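Local coordinates for protein porin (Acinetobacter baumannii AB307-0294, PDB 5DL7) that probably acts as an outer-membrane channel of the OprD porin family, letting small molecules cross the outer membrane, possibly including vanillate, at residues 117-129 / 143-155. Residues are numbered along the deposited sequence; the frame is centred on the assembly and turned at random.
With C8E ((hydroxyethyloxy)tri(ethyloxy)octane), chain J.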
loop_
_atom_site.group_PDB
_atom_site.type_symbol
_atom_site.label_atom_id
_atom_site.label_comp_id
_atom_site.label_asym_id
_atom_site.label_seq_id
_atom_site.Cartn_x
_atom_site.Cartn_y
_atom_site.Cartn_z
ATOM N N PHE A 117 -22.302 16.368 -11.007
ATOM C CA PHE A 117 -22.768 17.688 -11.384
ATOM C C PHE A 117 -21.562 18.509 -11.814
ATOM O O PHE A 117 -20.662 18.701 -11.034
ATOM C CB PHE A 117 -23.424 18.376 -10.149
ATOM C CG PHE A 117 -23.869 19.788 -10.414
ATOM C CD1 PHE A 117 -24.845 20.014 -11.337
ATOM C CD2 PHE A 117 -23.297 20.865 -9.732
ATOM C CE1 PHE A 117 -25.290 21.295 -11.667
ATOM C CE2 PHE A 117 -23.758 22.166 -10.010
ATOM C CZ PHE A 117 -24.709 22.369 -11.001
ATOM N N ARG A 118 -21.563 19.017 -13.062
ATOM C CA ARG A 118 -20.326 19.539 -13.611
ATOM C C ARG A 118 -19.106 18.707 -13.369
ATOM O O ARG A 118 -19.081 17.528 -13.763
ATOM C CB ARG A 118 -20.188 20.927 -13.100
ATOM C CG ARG A 118 -21.329 21.800 -13.521
ATOM C CD ARG A 118 -21.382 23.088 -12.726
ATOM N NE ARG A 118 -20.199 23.911 -13.019
ATOM C CZ ARG A 118 -20.118 24.819 -14.004
ATOM N NH1 ARG A 118 -21.124 25.082 -14.836
ATOM N NH2 ARG A 118 -19.002 25.508 -14.144
ATOM N N LYS A 119 -18.042 19.197 -12.674
ATOM C CA LYS A 119 -16.880 18.347 -12.518
ATOM C C LYS A 119 -16.744 17.920 -11.004
ATOM O O LYS A 119 -15.632 17.763 -10.465
ATOM C CB LYS A 119 -15.568 18.970 -13.020
ATOM C CG LYS A 119 -15.621 19.516 -14.482
ATOM C CD LYS A 119 -14.183 20.059 -14.739
ATOM C CE LYS A 119 -13.927 20.759 -16.026
ATOM N NZ LYS A 119 -13.917 19.674 -17.035
ATOM N N ASN A 120 -17.906 17.814 -10.326
ATOM C CA ASN A 120 -18.013 17.420 -8.929
ATOM C C ASN A 120 -18.653 15.981 -8.934
ATOM O O ASN A 120 -19.676 15.757 -9.679
ATOM C CB ASN A 120 -18.933 18.296 -8.192
ATOM C CG ASN A 120 -18.500 19.772 -8.244
ATOM O OD1 ASN A 120 -17.456 20.063 -7.699
ATOM N ND2 ASN A 120 -19.187 20.598 -9.086
ATOM N N GLU A 121 -18.061 15.057 -8.193
ATOM C CA GLU A 121 -18.641 13.699 -8.163
ATOM C C GLU A 121 -18.771 13.200 -6.726
ATOM O O GLU A 121 -17.938 13.536 -5.880
ATOM C CB GLU A 121 -17.731 12.773 -8.880
ATOM C CG GLU A 121 -17.608 12.991 -10.342
ATOM C CD GLU A 121 -16.458 12.235 -10.969
ATOM O OE1 GLU A 121 -16.718 11.097 -11.456
ATOM O OE2 GLU A 121 -15.317 12.706 -10.715
ATOM N N LEU A 122 -19.906 12.547 -6.438
ATOM C CA LEU A 122 -20.200 12.030 -5.127
ATOM C C LEU A 122 -20.317 10.462 -5.344
ATOM O O LEU A 122 -20.985 10.027 -6.254
ATOM C CB LEU A 122 -21.495 12.622 -4.662
ATOM C CG LEU A 122 -21.996 12.110 -3.268
ATOM C CD1 LEU A 122 -21.012 12.493 -2.252
ATOM C CD2 LEU A 122 -23.401 12.624 -2.924
ATOM N N PHE A 123 -19.703 9.714 -4.458
ATOM C CA PHE A 123 -19.665 8.240 -4.485
ATOM C C PHE A 123 -20.112 7.725 -3.124
ATOM O O PHE A 123 -19.674 8.307 -2.138
ATOM C CB PHE A 123 -18.292 7.691 -4.707
ATOM C CG PHE A 123 -17.601 8.184 -5.978
ATOM C CD1 PHE A 123 -16.900 9.419 -5.973
ATOM C CD2 PHE A 123 -17.514 7.365 -7.093
ATOM C CE1 PHE A 123 -16.260 9.934 -7.146
ATOM C CE2 PHE A 123 -16.869 7.849 -8.305
ATOM C CZ PHE A 123 -16.259 9.132 -8.287
ATOM N N VAL A 124 -21.100 6.766 -3.105
ATOM C CA VAL A 124 -21.623 6.265 -1.879
ATOM C C VAL A 124 -21.540 4.738 -1.978
ATOM O O VAL A 124 -22.058 4.151 -2.954
ATOM C CB VAL A 124 -23.088 6.717 -1.697
ATOM C CG1 VAL A 124 -23.602 6.029 -0.411
ATOM C CG2 VAL A 124 -23.159 8.237 -1.586
ATOM N N GLY A 125 -20.944 4.126 -0.998
ATOM C CA GLY A 125 -20.864 2.651 -0.947
ATOM C C GLY A 125 -19.516 2.180 -0.679
ATOM O O GLY A 125 -18.819 2.637 0.231
ATOM N N ASP A 126 -19.078 1.202 -1.477
ATOM C CA ASP A 126 -17.817 0.560 -1.328
ATOM C C ASP A 126 -16.746 1.429 -2.073
ATOM O O ASP A 126 -17.120 1.898 -3.138
ATOM C CB ASP A 126 -17.817 -0.822 -1.894
ATOM C CG ASP A 126 -18.799 -1.925 -0.897
ATOM O OD1 ASP A 126 -18.400 -2.300 0.394
ATOM O OD2 ASP A 126 -19.941 -2.296 -1.408
ATOM N N LEU A 127 -15.646 1.687 -1.392
ATOM C CA LEU A 127 -14.631 2.663 -1.888
ATOM C C LEU A 127 -13.251 2.060 -1.808
ATOM O O LEU A 127 -12.913 1.286 -0.879
ATOM C CB LEU A 127 -14.714 3.944 -1.071
ATOM C CG LEU A 127 -16.071 4.557 -1.077
ATOM C CD1 LEU A 127 -16.117 5.694 0.022
ATOM C CD2 LEU A 127 -16.372 5.187 -2.437
ATOM N N VAL A 128 -12.319 2.527 -2.714
ATOM C CA VAL A 128 -10.902 2.068 -2.652
ATOM C C VAL A 128 -10.035 3.372 -2.608
ATOM O O VAL A 128 -9.651 3.943 -3.616
ATOM C CB VAL A 128 -10.553 1.271 -3.943
ATOM C CG1 VAL A 128 -9.125 0.749 -3.860
ATOM C CG2 VAL A 128 -11.562 0.104 -4.117
ATOM N N PRO A 129 -9.921 3.972 -1.444
ATOM C CA PRO A 129 -9.182 5.272 -1.270
ATOM C C PRO A 129 -7.737 5.111 -1.600
ATOM O O PRO A 129 -7.184 4.038 -1.403
ATOM C CB PRO A 129 -9.415 5.616 0.183
ATOM C CG PRO A 129 -10.554 4.649 0.700
ATOM C CD PRO A 129 -10.475 3.454 -0.163
ATOM N N PRO A 143 -7.809 -5.928 -2.964
ATOM C CA PRO A 143 -7.665 -4.619 -2.319
ATOM C C PRO A 143 -8.470 -4.544 -1.026
ATOM O O PRO A 143 -9.538 -5.083 -0.971
ATOM C CB PRO A 143 -8.343 -3.649 -3.351
ATOM C CG PRO A 143 -9.154 -4.428 -4.225
ATOM C CD PRO A 143 -8.518 -5.846 -4.251
ATOM N N GLN A 144 -7.936 -3.883 -0.045
ATOM C CA GLN A 144 -8.697 -3.320 1.091
ATOM C C GLN A 144 -9.746 -2.376 0.581
ATOM O O GLN A 144 -9.492 -1.577 -0.346
ATOM C CB GLN A 144 -7.710 -2.699 2.007
ATOM C CG GLN A 144 -8.230 -2.232 3.282
ATOM C CD GLN A 144 -7.135 -1.385 3.988
ATOM O OE1 GLN A 144 -6.428 -0.601 3.310
ATOM N NE2 GLN A 144 -7.075 -1.445 5.264
ATOM N N THR A 145 -10.975 -2.464 1.168
ATOM C CA THR A 145 -11.976 -1.529 0.803
ATOM C C THR A 145 -12.598 -0.897 2.064
ATOM O O THR A 145 -12.513 -1.423 3.132
ATOM C CB THR A 145 -13.106 -2.020 -0.153
ATOM O OG1 THR A 145 -13.956 -2.974 0.479
ATOM C CG2 THR A 145 -12.503 -2.646 -1.484
ATOM N N TYR A 146 -13.248 0.230 1.837
ATOM C CA TYR A 146 -13.967 0.971 2.952
ATOM C C TYR A 146 -15.373 1.272 2.510
ATOM O O TYR A 146 -15.647 1.375 1.322
ATOM C CB TYR A 146 -13.218 2.292 3.278
ATOM C CG TYR A 146 -11.982 2.093 3.991
ATOM C CD1 TYR A 146 -10.790 1.854 3.350
ATOM C CD2 TYR A 146 -11.928 2.206 5.369
ATOM C CE1 TYR A 146 -9.593 1.643 4.008
ATOM C CE2 TYR A 146 -10.752 2.062 6.063
ATOM C CZ TYR A 146 -9.525 1.778 5.365
ATOM O OH TYR A 146 -8.395 1.670 6.130
ATOM N N ARG A 147 -16.314 1.441 3.456
ATOM C CA ARG A 147 -17.660 1.794 3.164
ATOM C C ARG A 147 -17.972 3.132 3.685
ATOM O O ARG A 147 -17.585 3.422 4.777
ATOM C CB ARG A 147 -18.635 0.791 3.894
ATOM C CG ARG A 147 -19.549 0.273 2.947
ATOM C CD ARG A 147 -20.354 -0.940 3.559
ATOM N NE ARG A 147 -20.254 -2.105 2.673
ATOM C CZ ARG A 147 -20.888 -3.247 2.981
ATOM N NH1 ARG A 147 -21.423 -3.351 4.207
ATOM N NH2 ARG A 147 -20.869 -4.263 2.144
ATOM N N GLY A 148 -18.490 3.986 2.815
ATOM C CA GLY A 148 -18.846 5.378 3.194
ATOM C C GLY A 148 -19.159 6.212 1.998
ATOM O O GLY A 148 -19.798 5.752 1.016
ATOM N N ILE A 149 -18.672 7.470 2.067
ATOM C CA ILE A 149 -18.952 8.502 1.062
ATOM C C ILE A 149 -17.583 9.120 0.713
ATOM O O ILE A 149 -16.640 9.295 1.502
ATOM C CB ILE A 149 -19.829 9.563 1.671
ATOM C CG1 ILE A 149 -21.202 8.920 1.971
ATOM C CG2 ILE A 149 -20.000 10.687 0.699
ATOM C CD1 ILE A 149 -21.833 9.714 3.123
ATOM N N ARG A 150 -17.512 9.381 -0.604
ATOM C CA ARG A 150 -16.310 10.073 -1.183
ATOM C C ARG A 150 -16.893 11.221 -2.021
ATOM O O ARG A 150 -17.795 11.087 -2.768
ATOM C CB ARG A 150 -15.505 9.157 -2.100
ATOM C CG ARG A 150 -14.206 9.750 -2.770
ATOM C CD ARG A 150 -13.744 8.906 -3.920
ATOM N NE ARG A 150 -12.454 9.417 -4.376
ATOM C CZ ARG A 150 -11.997 9.276 -5.645
ATOM N NH1 ARG A 150 -12.608 8.568 -6.471
ATOM N NH2 ARG A 150 -10.851 9.856 -5.982
ATOM N N PHE A 151 -16.252 12.376 -1.905
ATOM C CA PHE A 151 -16.605 13.531 -2.771
ATOM C C PHE A 151 -15.275 14.005 -3.435
ATOM O O PHE A 151 -14.194 14.048 -2.820
ATOM C CB PHE A 151 -17.120 14.671 -1.965
ATOM C CG PHE A 151 -17.375 15.936 -2.840
ATOM C CD1 PHE A 151 -18.471 16.022 -3.544
ATOM C CD2 PHE A 151 -16.354 16.965 -2.879
ATOM C CE1 PHE A 151 -18.738 17.118 -4.393
ATOM C CE2 PHE A 151 -16.594 18.081 -3.702
ATOM C CZ PHE A 151 -17.773 18.129 -4.430
ATOM N N VAL A 152 -15.412 14.309 -4.740
ATOM C CA VAL A 152 -14.223 14.681 -5.531
ATOM C C VAL A 152 -14.690 15.871 -6.377
ATOM O O VAL A 152 -15.786 15.878 -6.979
ATOM C CB VAL A 152 -13.697 13.673 -6.497
ATOM C CG1 VAL A 152 -12.501 14.203 -7.272
ATOM C CG2 VAL A 152 -13.177 12.546 -5.782
ATOM N N SER A 153 -13.897 16.994 -6.343
ATOM C CA SER A 153 -14.225 18.147 -7.273
ATOM C C SER A 153 -12.996 18.360 -8.118
ATOM O O SER A 153 -11.880 18.572 -7.629
ATOM C CB SER A 153 -14.581 19.418 -6.588
ATOM O OG SER A 153 -14.869 20.424 -7.532
ATOM N N ASN A 154 -13.273 18.525 -9.412
ATOM C CA ASN A 154 -12.216 18.907 -10.362
ATOM C C ASN A 154 -12.607 20.228 -10.971
ATOM O O ASN A 154 -12.246 20.597 -12.106
ATOM C CB ASN A 154 -11.991 17.835 -11.388
ATOM C CG ASN A 154 -11.091 16.763 -10.856
ATOM O OD1 ASN A 154 -11.510 15.656 -10.570
ATOM N ND2 ASN A 154 -9.915 17.100 -10.558
ATOM N N GLU A 155 -13.515 20.940 -10.312
ATOM C CA GLU A 155 -13.956 22.245 -10.846
ATOM C C GLU A 155 -12.838 23.283 -11.000
ATOM O O GLU A 155 -12.922 24.122 -11.944
ATOM C CB GLU A 155 -14.974 22.912 -9.949
ATOM C CG GLU A 155 -16.375 22.373 -9.983
ATOM C CD GLU A 155 -17.055 22.590 -11.350
ATOM O OE1 GLU A 155 -17.380 23.687 -11.658
ATOM O OE2 GLU A 155 -17.146 21.688 -12.171
HETATM C C10 C8E J . -21.972 6.322 5.440
HETATM C C11 C8E J . -22.155 4.854 4.973
HETATM O O12 C8E J . -22.917 4.790 3.751
HETATM C C13 C8E J . -22.642 3.734 2.758
HETATM C C14 C8E J . -23.056 2.256 3.040
HETATM O O15 C8E J . -22.843 1.548 1.778
HETATM C C16 C8E J . -23.172 0.198 1.483
HETATM C C17 C8E J . -22.884 -0.259 0.021
HETATM O O18 C8E J . -23.747 0.683 -0.617
HETATM C C19 C8E J . -23.771 0.667 -2.011
HETATM C C20 C8E J . -24.687 1.878 -2.265
HETATM O O21 C8E J . -25.091 1.797 -3.608
#
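Asp126 and Arg147 join strands 126-131 and 145-147 just past the corner by a salt bridge: Arg147 NE meets Asp126 OD1 at 2.9 Å, almost straight (166°) but from above the carboxylate plane. Before the corner, on strands 120-124 and 149-153, Leu122 CD1 packs 3.6 Å from Ile149 CG2, while Phe151 runs its ring past Asn120 CB. On the opposite face of these strands Arg150, extended with CG anti to the backbone N (chi1 -180°), lies alongside the Phe123 ring, its guanidinium turned 30° from the ring plane and NH1 over one face, 4.0 Å from CE1. Ser153 OG donates to Asn120 OD1 at 2.6 Å and accepts from Glu155 N in an ST turn. The two oxygens of Glu155 take different donors: OE2 the backbone Lys119 N at 2.7 Å, OE1 Arg118 NE at 3.1 Å, in a salt bridge. Between the two faces run pairs of backbone hydrogen bonds, continued through Gly125 and Gly148, where both chains turn and a detergent molecule lies against the glycines. Further out, Glu162 pairs with Arg150 NH2. Past the corner of this beta-barrel wall a buried carboxylate thus lies close to detergent, and Arg147, Tyr177 and the Ile111 N-H probably stabilise its negative charge.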